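Local coordinates for uncharacterized protein (Pyrococcus abyssi, PDB 5IFF) that acts as the restriction DNA glycosylase R.PabI, which probably removes adenine from its recognition sequence, and is held here as a tetramer on nonspecific double-stranded DNA, at residues A[17-22]-A[177-182]; A[23-28]-A[54-59]; A[165-170]-A[182-187]. The protein carries 2 engineered substitutions. All coordinates share one frame; numbering follows the deposited sequence.

How the contacts relate
Three contacts show how two antiparallel sheets of an alpha/beta chain are joined. Contact 2 pairs strands 25-29 and 54-59 of the large sheet, and lies along the chain between the two halves of contact 1, which ties the loop after strand 11-17 to the start of strand 181-186. Contact 3 uses the same strand 181-186, sharing Val182 with contact 1, and pairs it with the loop after strand 154-163. Their centres lie 11 to 14 Å apart. Ile56 of contact 2 touches both others: its CD1 packs on Ile18 CD1, Val182 CG2 and Val167 CG1, joining the large sheet to the small three-stranded one. Pro21 CB also packs on Ala26 CB, and contacts 1 and 2 reach the DNA backbone.

Contact 1: A[17-22]-A[177-182]; sequences PITRPT and RRNEVV. With nucleotides of chain C.
Ile18 and Val182 press together at about a right angle, with Ile18 CG1 only 3.4 Å from Val182 CG1, a tight fit for two carbons. The backbone of Ile18 is held as well: its N-H donates to Glu180 O over 3.1 Å. Next to it, Thr19 works with both branches. Thr19 OG1 sits between its own N and carbonyl carbon (chi1 64°). From there Thr19 OG1 meets a water at 2.6 Å that in turn donates to Glu180 O. Thr19 CG2 rests 3.5 Å from Arg177 O. Here the antiparallel pairing of strands 11-17 and 181-186 runs out at the Pro17–Val181 pair, and segment 177-182 enters strand 181-186 through a type II beta turn, Arg177 to Glu180, with Asn179 at its third position. The turn is closed by Glu180 N to Arg177 O, and Glu180 OE1 also accepts from Arg177 N, while OE2 forms a salt bridge with Arg174. From the turn, Asn179 OD1 accepts from Arg20 NE at 3.1 Å, the amide plane standing 76° from the guanidinium. A DNA phosphate oxygen, OP2 of DC14 of chain C, lies over one face of the Arg20 guanidinium, 3.2 Å from Arg20 CZ.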
loop_
_atom_site.group_PDB
_atom_site.type_symbol
_atom_site.label_atom_id
_atom_site.label_comp_id
_atom_site.label_asym_id
_atom_site.label_seq_id
_atom_site.Cartn_x
_atom_site.Cartn_y
_atom_site.Cartn_z
ATOM N N PRO A 17 14.257 -6.054 16.342
ATOM C CA PRO A 17 14.343 -4.608 16.143
ATOM C C PRO A 17 13.577 -3.885 17.223
ATOM O O PRO A 17 12.490 -4.303 17.664
ATOM C CB PRO A 17 13.675 -4.392 14.788
ATOM C CG PRO A 17 12.660 -5.502 14.719
ATOM C CD PRO A 17 13.306 -6.688 15.407
ATOM N N ILE A 18 14.169 -2.795 17.663
ATOM C CA ILE A 18 13.607 -1.984 18.722
ATOM C C ILE A 18 13.068 -0.635 18.209
ATOM O O ILE A 18 12.438 0.123 18.967
ATOM C CB ILE A 18 14.714 -1.756 19.804
ATOM C CG1 ILE A 18 15.082 -3.095 20.368
ATOM C CG2 ILE A 18 14.230 -1.001 20.976
ATOM C CD1 ILE A 18 13.881 -3.771 20.915
ATOM N N THR A 19 13.395 -0.279 16.978
ATOM C CA THR A 19 13.151 1.110 16.532
ATOM C C THR A 19 12.260 1.275 15.307
ATOM O O THR A 19 11.890 2.397 14.963
ATOM C CB THR A 19 14.467 1.854 16.173
ATOM O OG1 THR A 19 15.098 1.213 15.052
ATOM C CG2 THR A 19 15.423 1.907 17.369
ATOM N N ARG A 20 11.946 0.209 14.593
ATOM C CA ARG A 20 11.153 0.481 13.373
ATOM C C ARG A 20 9.805 -0.148 13.551
ATOM O O ARG A 20 9.570 -1.189 13.000
ATOM C CB ARG A 20 11.834 -0.067 12.119
ATOM C CG ARG A 20 13.204 0.517 11.832
ATOM C CD ARG A 20 13.163 1.424 10.628
ATOM N NE ARG A 20 14.293 1.191 9.732
ATOM C CZ ARG A 20 14.250 0.427 8.642
ATOM N NH1 ARG A 20 15.335 0.286 7.889
ATOM N NH2 ARG A 20 13.124 -0.191 8.296
ATOM N N PRO A 21 8.923 0.485 14.344
ATOM C CA PRO A 21 7.774 -0.306 14.782
ATOM C C PRO A 21 6.865 -0.669 13.587
ATOM O O PRO A 21 6.725 0.081 12.645
ATOM C CB PRO A 21 7.071 0.595 15.789
ATOM C CG PRO A 21 7.557 2.012 15.456
ATOM C CD PRO A 21 8.931 1.848 14.904
ATOM N N THR A 22 6.331 -1.880 13.626
ATOM C CA THR A 22 5.465 -2.364 12.557
ATOM C C THR A 22 4.370 -3.101 13.283
ATOM O O THR A 22 4.496 -3.368 14.476
ATOM C CB THR A 22 6.196 -3.333 11.594
ATOM O OG1 THR A 22 6.637 -4.481 12.338
ATOM C CG2 THR A 22 7.356 -2.663 10.895
ATOM N N ARG A 177 20.083 2.880 19.509
ATOM C CA ARG A 177 20.795 3.338 18.312
ATOM C C ARG A 177 19.863 3.268 17.092
ATOM O O ARG A 177 18.790 2.652 17.151
ATOM C CB ARG A 177 22.043 2.481 18.058
ATOM C CG ARG A 177 22.941 2.250 19.267
ATOM C CD ARG A 177 23.963 3.364 19.394
ATOM N NE ARG A 177 24.920 3.115 20.475
ATOM C CZ ARG A 177 26.093 3.731 20.602
ATOM N NH1 ARG A 177 26.476 4.640 19.714
ATOM N NH2 ARG A 177 26.888 3.425 21.618
ATOM N N ARG A 178 20.279 3.894 15.995
ATOM C CA ARG A 178 19.555 3.794 14.735
ATOM C C ARG A 178 19.490 2.335 14.282
ATOM O O ARG A 178 20.516 1.660 14.220
ATOM C CB ARG A 178 20.223 4.650 13.659
ATOM C CG ARG A 178 19.373 4.862 12.410
ATOM C CD ARG A 178 20.066 5.815 11.451
ATOM N NE ARG A 178 21.027 6.668 12.151
ATOM C CZ ARG A 178 20.719 7.814 12.755
ATOM N NH1 ARG A 178 19.468 8.253 12.757
ATOM N NH2 ARG A 178 21.663 8.520 13.367
ATOM N N ASN A 179 18.287 1.849 13.993
ATOM C CA ASN A 179 18.091 0.444 13.598
ATOM C C ASN A 179 18.624 -0.555 14.642
ATOM O O ASN A 179 19.089 -1.647 14.307
ATOM C CB ASN A 179 18.748 0.179 12.243
ATOM C CG ASN A 179 18.242 1.115 11.158
ATOM O OD1 ASN A 179 17.046 1.397 11.078
ATOM N ND2 ASN A 179 19.154 1.612 10.324
ATOM N N GLU A 180 18.550 -0.171 15.906
ATOM C CA GLU A 180 19.033 -1.045 16.973
ATOM C C GLU A 180 18.325 -2.390 16.958
ATOM O O GLU A 180 17.103 -2.464 16.846
ATOM C CB GLU A 180 18.856 -0.377 18.335
ATOM C CG GLU A 180 19.155 -1.320 19.509
ATOM C CD GLU A 180 20.231 -0.785 20.435
ATOM O OE1 GLU A 180 20.523 0.416 20.333
ATOM O OE2 GLU A 180 20.775 -1.589 21.240
ATOM N N VAL A 181 19.110 -3.453 17.119
ATOM C CA VAL A 181 18.606 -4.786 17.295
ATOM C C VAL A 181 19.061 -5.358 18.670
ATOM O O VAL A 181 20.230 -5.239 19.015
ATOM C CB VAL A 181 19.104 -5.650 16.144
ATOM C CG1 VAL A 181 18.928 -7.079 16.465
ATOM C CG2 VAL A 181 18.374 -5.237 14.814
ATOM N N VAL A 182 18.139 -5.919 19.463
ATOM C CA VAL A 182 18.506 -6.443 20.774
ATOM C C VAL A 182 18.406 -7.950 20.759
ATOM O O VAL A 182 17.835 -8.534 19.828
ATOM C CB VAL A 182 17.625 -5.896 21.911
ATOM C CG1 VAL A 182 17.820 -4.355 22.016
ATOM C CG2 VAL A 182 16.161 -6.304 21.678
ATOM P P DA C 12 3.796 -4.395 8.701
ATOM O OP1 DA C 12 4.431 -5.604 9.286
ATOM O OP2 DA C 12 3.316 -3.281 9.581
ATOM O "O5'" DA C 12 4.835 -3.759 7.706
ATOM C "C5'" DA C 12 5.201 -4.481 6.497
ATOM C "C4'" DA C 12 6.237 -3.719 5.730
ATOM O "O4'" DA C 12 5.611 -2.659 4.964
ATOM C "C3'" DA C 12 7.303 -3.021 6.590
ATOM O "O3'" DA C 12 8.500 -3.112 5.918
ATOM C "C2'" DA C 12 6.832 -1.555 6.655
ATOM C "C1'" DA C 12 6.180 -1.385 5.287
ATOM N N9 DA C 12 5.087 -0.418 5.234
ATOM C C8 DA C 12 4.015 -0.333 6.097
ATOM N N7 DA C 12 3.126 0.571 5.723
ATOM C C5 DA C 12 3.607 1.061 4.509
ATOM C C6 DA C 12 3.131 2.058 3.589
ATOM N N6 DA C 12 1.999 2.729 3.750
ATOM N N1 DA C 12 3.878 2.322 2.486
ATOM C C2 DA C 12 4.988 1.603 2.285
ATOM N N3 DA C 12 5.526 0.651 3.073
ATOM C C4 DA C 12 4.794 0.438 4.179
ATOM P P DC C 14 13.264 2.761 5.064
ATOM O OP1 DC C 14 14.418 2.326 4.274
ATOM O OP2 DC C 14 13.206 2.676 6.550
ATOM O "O5'" DC C 14 12.944 4.292 4.771
ATOM C "C5'" DC C 14 12.666 4.712 3.452
ATOM C "C4'" DC C 14 11.779 5.948 3.465
ATOM O "O4'" DC C 14 10.523 5.626 4.065
ATOM C "C3'" DC C 14 12.289 7.131 4.290
ATOM O "O3'" DC C 14 12.975 8.039 3.454
ATOM C "C2'" DC C 14 11.005 7.766 4.839
ATOM C "C1'" DC C 14 9.897 6.825 4.347
ATOM N N1 DC C 14 8.820 6.627 5.363
ATOM C C2 DC C 14 7.656 7.383 5.229
ATOM O O2 DC C 14 7.554 8.136 4.252
ATOM N N3 DC C 14 6.684 7.282 6.168
ATOM C C4 DC C 14 6.832 6.467 7.181
ATOM N N4 DC C 14 5.817 6.393 8.050
ATOM C C5 DC C 14 8.036 5.665 7.359
ATOM C C6 DC C 14 8.995 5.784 6.438
HETATM O O HOH W 1 15.465 -1.370 15.014
#

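Contact 2: A[23-28]-A[54-59]; sequences SKIAVK and YYIAWQ. Engineered in segment 23-28: Ala26 (natural residue Arg). Engineered in segment 54-59: Ala57 (natural residue Glu). With nucleotides of chain C.
Ile25 CD1 lies over one face of the Trp58 indole, and the carbonyl oxygen of Lys24 lies at the edge of that ring, 3.5 Å from Trp58 CD1. With its CG anti to the backbone N (chi1 -178°), Trp58 runs alongside Ile25, whose CG1 comes to 3.6 Å from CD1; Trp58 NE1 is hydrogen-bonded to Glu71 OE2. The Tyr55 ring has Lys28 O near its plane and meets Phe140 beyond the pair. Strands 25-29 and 54-59 are antiparallel neighbours in the large sheet. Ala26 with Ala57 and Lys28 with Tyr55 are hydrogen-bonded pairs, each with two reciprocal N-H to O bonds, whereas Ile25–Trp58 and Val27–Ile56 are non-hydrogen-bonded and share the face toward strand 11-17. On the other face Lys28 CD lies 3.6 Å from the CB of Ala57, which, like Ala26, is an engineered substitution. Lys24 O also accepts from Gln59 N at 2.7 Å. One water links Lys24 NZ to Gln59 O and another links it to Gln59 OE1, a water-mediated connection to a residue that binds adenine; Lys24 NZ is also hydrogen-bonded to Tyr70 OH. At the DNA, Ser23 N donates to OP2 of DA12 of chain C over 3.0 Å.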
loop_
_atom_site.group_PDB
_atom_site.type_symbol
_atom_site.label_atom_id
_atom_site.label_comp_id
_atom_site.label_asym_id
_atom_site.label_seq_id
_atom_site.Cartn_x
_atom_site.Cartn_y
_atom_site.Cartn_z
ATOM N N SER A 23 3.365 -3.549 12.546
ATOM C CA SER A 23 2.352 -4.413 13.133
ATOM C C SER A 23 2.945 -5.737 13.643
ATOM O O SER A 23 2.423 -6.357 14.581
ATOM C CB SER A 23 1.247 -4.654 12.104
ATOM O OG SER A 23 1.812 -5.227 10.944
ATOM N N LYS A 24 4.045 -6.186 13.048
ATOM C CA LYS A 24 4.614 -7.447 13.500
ATOM C C LYS A 24 5.355 -7.297 14.859
ATOM O O LYS A 24 5.171 -8.115 15.801
ATOM C CB LYS A 24 5.596 -8.006 12.464
ATOM C CG LYS A 24 6.069 -9.472 12.829
ATOM C CD LYS A 24 7.133 -10.001 11.848
ATOM C CE LYS A 24 6.603 -10.148 10.423
ATOM N NZ LYS A 24 5.524 -11.178 10.396
ATOM N N ILE A 25 6.206 -6.270 14.931
ATOM C CA ILE A 25 7.124 -6.086 16.049
ATOM C C ILE A 25 7.148 -4.595 16.394
ATOM O O ILE A 25 7.516 -3.775 15.547
ATOM C CB ILE A 25 8.564 -6.569 15.727
ATOM C CG1 ILE A 25 8.568 -8.053 15.337
ATOM C CG2 ILE A 25 9.499 -6.435 16.992
ATOM C CD1 ILE A 25 9.880 -8.497 14.687
ATOM N N ALA A 26 6.764 -4.257 17.622
ATOM C CA ALA A 26 6.836 -2.854 18.084
ATOM C C ALA A 26 6.942 -2.793 19.627
ATOM O O ALA A 26 6.416 -3.646 20.359
ATOM C CB ALA A 26 5.625 -2.047 17.614
ATOM N N VAL A 27 7.614 -1.748 20.109
ATOM C CA VAL A 27 7.736 -1.474 21.542
ATOM C C VAL A 27 6.407 -0.883 22.004
ATOM O O VAL A 27 5.839 0.000 21.338
ATOM C CB VAL A 27 8.931 -0.513 21.808
ATOM C CG1 VAL A 27 9.037 -0.089 23.319
ATOM C CG2 VAL A 27 10.224 -1.202 21.395
ATOM N N LYS A 28 5.871 -1.394 23.105
ATOM C CA LYS A 28 4.585 -0.930 23.619
ATOM C C LYS A 28 4.668 -0.733 25.131
ATOM O O LYS A 28 5.460 -1.377 25.788
ATOM C CB LYS A 28 3.495 -1.938 23.274
ATOM C CG LYS A 28 3.177 -1.976 21.779
ATOM C CD LYS A 28 1.948 -2.779 21.515
ATOM C CE LYS A 28 1.478 -2.640 20.046
ATOM N NZ LYS A 28 0.603 -3.815 19.710
ATOM N N TYR A 54 7.633 -1.209 29.834
ATOM C CA TYR A 54 7.885 -1.315 28.385
ATOM C C TYR A 54 8.170 -2.744 27.935
ATOM O O TYR A 54 8.935 -3.477 28.569
ATOM C CB TYR A 54 9.034 -0.431 27.951
ATOM C CG TYR A 54 8.687 1.025 28.127
ATOM C CD1 TYR A 54 7.966 1.699 27.151
ATOM C CD2 TYR A 54 8.995 1.696 29.317
ATOM C CE1 TYR A 54 7.602 3.039 27.321
ATOM C CE2 TYR A 54 8.653 3.043 29.500
ATOM C CZ TYR A 54 7.946 3.710 28.506
ATOM O OH TYR A 54 7.569 5.040 28.677
ATOM N N TYR A 55 7.536 -3.117 26.819
ATOM C CA TYR A 55 7.665 -4.471 26.274
ATOM C C TYR A 55 7.907 -4.434 24.795
ATOM O O TYR A 55 7.463 -3.510 24.087
ATOM C CB TYR A 55 6.392 -5.298 26.507
ATOM C CG TYR A 55 6.023 -5.478 27.965
ATOM C CD1 TYR A 55 5.555 -4.406 28.717
ATOM C CD2 TYR A 55 6.132 -6.727 28.569
ATOM C CE1 TYR A 55 5.208 -4.563 30.064
ATOM C CE2 TYR A 55 5.783 -6.890 29.910
ATOM C CZ TYR A 55 5.312 -5.822 30.635
ATOM O OH TYR A 55 4.971 -5.977 31.969
ATOM N N ILE A 56 8.512 -5.494 24.304
ATOM C CA ILE A 56 8.461 -5.696 22.850
ATOM C C ILE A 56 7.262 -6.586 22.565
ATOM O O ILE A 56 7.230 -7.731 23.044
ATOM C CB ILE A 56 9.721 -6.406 22.290
ATOM C CG1 ILE A 56 10.970 -5.557 22.497
ATOM C CG2 ILE A 56 9.525 -6.655 20.786
ATOM C CD1 ILE A 56 12.214 -6.380 22.361
ATOM N N ALA A 57 6.297 -6.052 21.832
ATOM C CA ALA A 57 5.109 -6.770 21.422
ATOM C C ALA A 57 5.328 -7.383 20.046
ATOM O O ALA A 57 5.488 -6.664 19.069
ATOM C CB ALA A 57 3.900 -5.816 21.395
ATOM N N TRP A 58 5.267 -8.709 19.978
ATOM C CA TRP A 58 5.602 -9.434 18.792
ATOM C C TRP A 58 4.401 -10.293 18.416
ATOM O O TRP A 58 4.025 -11.232 19.173
ATOM C CB TRP A 58 6.814 -10.289 19.061
ATOM C CG TRP A 58 7.357 -11.105 17.884
ATOM C CD1 TRP A 58 6.983 -11.049 16.545
ATOM C CD2 TRP A 58 8.410 -12.110 17.967
ATOM N NE1 TRP A 58 7.760 -11.939 15.818
ATOM C CE2 TRP A 58 8.622 -12.580 16.645
ATOM C CE3 TRP A 58 9.187 -12.601 19.017
ATOM C CZ2 TRP A 58 9.584 -13.577 16.368
ATOM C CZ3 TRP A 58 10.142 -13.607 18.735
ATOM C CH2 TRP A 58 10.327 -14.075 17.416
ATOM N N GLN A 59 3.797 -9.953 17.296
ATOM C CA GLN A 59 2.723 -10.762 16.729
ATOM C C GLN A 59 3.408 -11.878 15.994
ATOM O O GLN A 59 3.837 -11.703 14.832
ATOM C CB GLN A 59 1.812 -9.929 15.798
ATOM C CG GLN A 59 0.580 -10.664 15.406
ATOM C CD GLN A 59 0.710 -11.243 14.019
ATOM O OE1 GLN A 59 0.823 -10.507 13.041
ATOM N NE2 GLN A 59 0.732 -12.574 13.926
ATOM P P DA C 12 3.796 -4.395 8.701
ATOM O OP1 DA C 12 4.431 -5.604 9.286
ATOM O OP2 DA C 12 3.316 -3.281 9.581
ATOM O "O5'" DA C 12 4.835 -3.759 7.706
ATOM C "C5'" DA C 12 5.201 -4.481 6.497
ATOM C "C4'" DA C 12 6.237 -3.719 5.730
ATOM O "O4'" DA C 12 5.611 -2.659 4.964
ATOM C "C3'" DA C 12 7.303 -3.021 6.590
ATOM O "O3'" DA C 12 8.500 -3.112 5.918
ATOM C "C2'" DA C 12 6.832 -1.555 6.655
ATOM C "C1'" DA C 12 6.180 -1.385 5.287
ATOM N N9 DA C 12 5.087 -0.418 5.234
ATOM C C8 DA C 12 4.015 -0.333 6.097
ATOM N N7 DA C 12 3.126 0.571 5.723
ATOM C C5 DA C 12 3.607 1.061 4.509
ATOM C C6 DA C 12 3.131 2.058 3.589
ATOM N N6 DA C 12 1.999 2.729 3.750
ATOM N N1 DA C 12 3.878 2.322 2.486
ATOM C C2 DA C 12 4.988 1.603 2.285
ATOM N N3 DA C 12 5.526 0.651 3.073
ATOM C C4 DA C 12 4.794 0.438 4.179
HETATM O O HOH W 2 3.106 -6.069 17.576
HETATM O O HOH W 3 4.808 -12.865 12.619
HETATM O O HOH W 4 3.143 -10.006 11.346
#

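Contact 3: A[165-170]-A[182-187]; sequences TNVEPS and VKYEVP
Glu168 and Lys183 form a single antiparallel bridge, a hydrogen-bonded pair with Glu168 N to Lys183 O at 2.8 Å and Lys183 N to Glu168 O at 2.7 Å. The touching parts, 166-168 and 182-185, run 123° apart, and the peptide bond before Pro169 is cis. A water bridges the segments, donating to Asn166 O and accepting from Glu185 N. Among the side chains, Val167 is wedged between two neighbours: its CB lies 3.9 Å from Val182 CG2, and its CG1 reaches Tyr184 CB at 4.1 Å, crossing that side chain at about a right angle. Asn166 O sits in the plane of the Tyr184 ring at its edge, 3.6 Å from CD1, while Tyr184 OH and Asn166 ND2 are both hydrogen-bonded to Glu139 OE2, ND2 also to Ser137 O. Glu168 OE2 comes to 3.8 Å from Glu185 OE2; this proximity of like charges is probably eased by the salt bridge from Glu185 to Lys11. The loop thus borders one edge of strand 181-186, whose other edge pairs with strand 11-17 through Val182, Tyr184 and Val186; Pro187 occupies the N-cap position, right before helix 188-201, where Leu190 packs on Tyr184.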
loop_
_atom_site.group_PDB
_atom_site.type_symbol
_atom_site.label_atom_id
_atom_site.label_comp_id
_atom_site.label_asym_id
_atom_site.label_seq_id
_atom_site.Cartn_x
_atom_site.Cartn_y
_atom_site.Cartn_z
ATOM N N THR A 165 13.384 -5.257 30.047
ATOM C CA THR A 165 14.389 -5.519 31.083
ATOM C C THR A 165 14.978 -6.907 30.865
ATOM O O THR A 165 15.888 -7.302 31.584
ATOM C CB THR A 165 13.806 -5.454 32.492
ATOM O OG1 THR A 165 12.648 -6.284 32.546
ATOM C CG2 THR A 165 13.412 -4.052 32.848
ATOM N N ASN A 166 14.380 -7.675 29.943
ATOM C CA ASN A 166 14.815 -9.051 29.659
ATOM C C ASN A 166 15.643 -9.208 28.400
ATOM O O ASN A 166 15.951 -10.338 28.017
ATOM C CB ASN A 166 13.624 -10.037 29.549
ATOM C CG ASN A 166 13.007 -10.330 30.890
ATOM O OD1 ASN A 166 13.398 -9.744 31.883
ATOM N ND2 ASN A 166 12.029 -11.196 30.920
ATOM N N VAL A 167 16.024 -8.103 27.770
ATOM C CA VAL A 167 16.835 -8.209 26.563
ATOM C C VAL A 167 18.229 -7.627 26.768
ATOM O O VAL A 167 18.452 -6.933 27.748
ATOM C CB VAL A 167 16.157 -7.474 25.363
ATOM C CG1 VAL A 167 14.818 -8.131 25.109
ATOM C CG2 VAL A 167 16.055 -5.989 25.611
ATOM N N GLU A 168 19.137 -7.886 25.822
ATOM C CA GLU A 168 20.506 -7.362 25.873
ATOM C C GLU A 168 20.846 -6.651 24.571
ATOM O O GLU A 168 20.346 -7.024 23.508
ATOM C CB GLU A 168 21.549 -8.473 26.069
ATOM C CG GLU A 168 21.248 -9.550 27.091
ATOM C CD GLU A 168 22.387 -10.600 27.144
ATOM O OE1 GLU A 168 23.569 -10.215 26.996
ATOM O OE2 GLU A 168 22.103 -11.805 27.318
ATOM N N PRO A 169 21.734 -5.669 24.623
ATOM C CA PRO A 169 22.350 -5.041 25.802
ATOM C C PRO A 169 21.293 -4.289 26.625
ATOM O O PRO A 169 20.399 -3.660 26.042
ATOM C CB PRO A 169 23.364 -4.067 25.197
ATOM C CG PRO A 169 23.594 -4.551 23.796
ATOM C CD PRO A 169 22.297 -5.153 23.364
ATOM N N SER A 170 21.398 -4.359 27.952
ATOM C CA SER A 170 20.491 -3.651 28.848
ATOM C C SER A 170 20.066 -2.267 28.332
ATOM O O SER A 170 20.883 -1.451 27.928
ATOM C CB SER A 170 21.133 -3.477 30.232
ATOM O OG SER A 170 20.419 -2.534 30.995
ATOM N N VAL A 182 18.139 -5.919 19.463
ATOM C CA VAL A 182 18.506 -6.443 20.774
ATOM C C VAL A 182 18.406 -7.950 20.759
ATOM O O VAL A 182 17.835 -8.534 19.828
ATOM C CB VAL A 182 17.625 -5.896 21.911
ATOM C CG1 VAL A 182 17.820 -4.355 22.016
ATOM C CG2 VAL A 182 16.161 -6.304 21.678
ATOM N N LYS A 183 18.970 -8.567 21.790
ATOM C CA LYS A 183 19.117 -10.018 21.841
ATOM C C LYS A 183 18.292 -10.562 23.014
ATOM O O LYS A 183 18.348 -10.030 24.132
ATOM C CB LYS A 183 20.605 -10.376 21.968
ATOM C CG LYS A 183 20.841 -11.867 22.114
ATOM C CD LYS A 183 22.309 -12.268 21.893
ATOM C CE LYS A 183 23.152 -12.145 23.150
ATOM N NZ LYS A 183 24.433 -12.905 22.976
ATOM N N TYR A 184 17.520 -11.610 22.753
ATOM C CA TYR A 184 16.640 -12.201 23.740
ATOM C C TYR A 184 16.809 -13.721 23.786
ATOM O O TYR A 184 16.591 -14.407 22.769
ATOM C CB TYR A 184 15.179 -11.849 23.396
ATOM C CG TYR A 184 14.177 -12.534 24.286
ATOM C CD1 TYR A 184 14.131 -12.258 25.646
ATOM C CD2 TYR A 184 13.266 -13.446 23.763
ATOM C CE1 TYR A 184 13.220 -12.912 26.481
ATOM C CE2 TYR A 184 12.343 -14.091 24.591
ATOM C CZ TYR A 184 12.312 -13.803 25.937
ATOM O OH TYR A 184 11.395 -14.460 26.748
ATOM N N GLU A 185 17.108 -14.267 24.966
ATOM C CA GLU A 185 17.254 -15.715 25.078
ATOM C C GLU A 185 15.863 -16.261 25.310
ATOM O O GLU A 185 15.148 -15.803 26.205
ATOM C CB GLU A 185 18.229 -16.088 26.211
ATOM C CG GLU A 185 19.607 -15.403 26.052
ATOM C CD GLU A 185 20.618 -15.686 27.196
ATOM O OE1 GLU A 185 20.187 -16.026 28.312
ATOM O OE2 GLU A 185 21.844 -15.580 26.955
ATOM N N VAL A 186 15.454 -17.213 24.478
ATOM C CA VAL A 186 14.080 -17.702 24.538
ATOM C C VAL A 186 14.028 -18.803 25.571
ATOM O O VAL A 186 14.688 -19.810 25.401
ATOM C CB VAL A 186 13.602 -18.263 23.157
ATOM C CG1 VAL A 186 12.122 -18.800 23.250
ATOM C CG2 VAL A 186 13.732 -17.180 22.071
ATOM N N PRO A 187 13.235 -18.617 26.639
ATOM C CA PRO A 187 13.052 -19.656 27.644
ATOM C C PRO A 187 12.276 -20.852 27.056
ATOM O O PRO A 187 11.322 -20.617 26.306
ATOM C CB PRO A 187 12.230 -18.948 28.725
ATOM C CG PRO A 187 12.281 -17.471 28.385
ATOM C CD PRO A 187 12.347 -17.486 26.891
HETATM O O HOH W 5 17.314 -12.730 27.406
#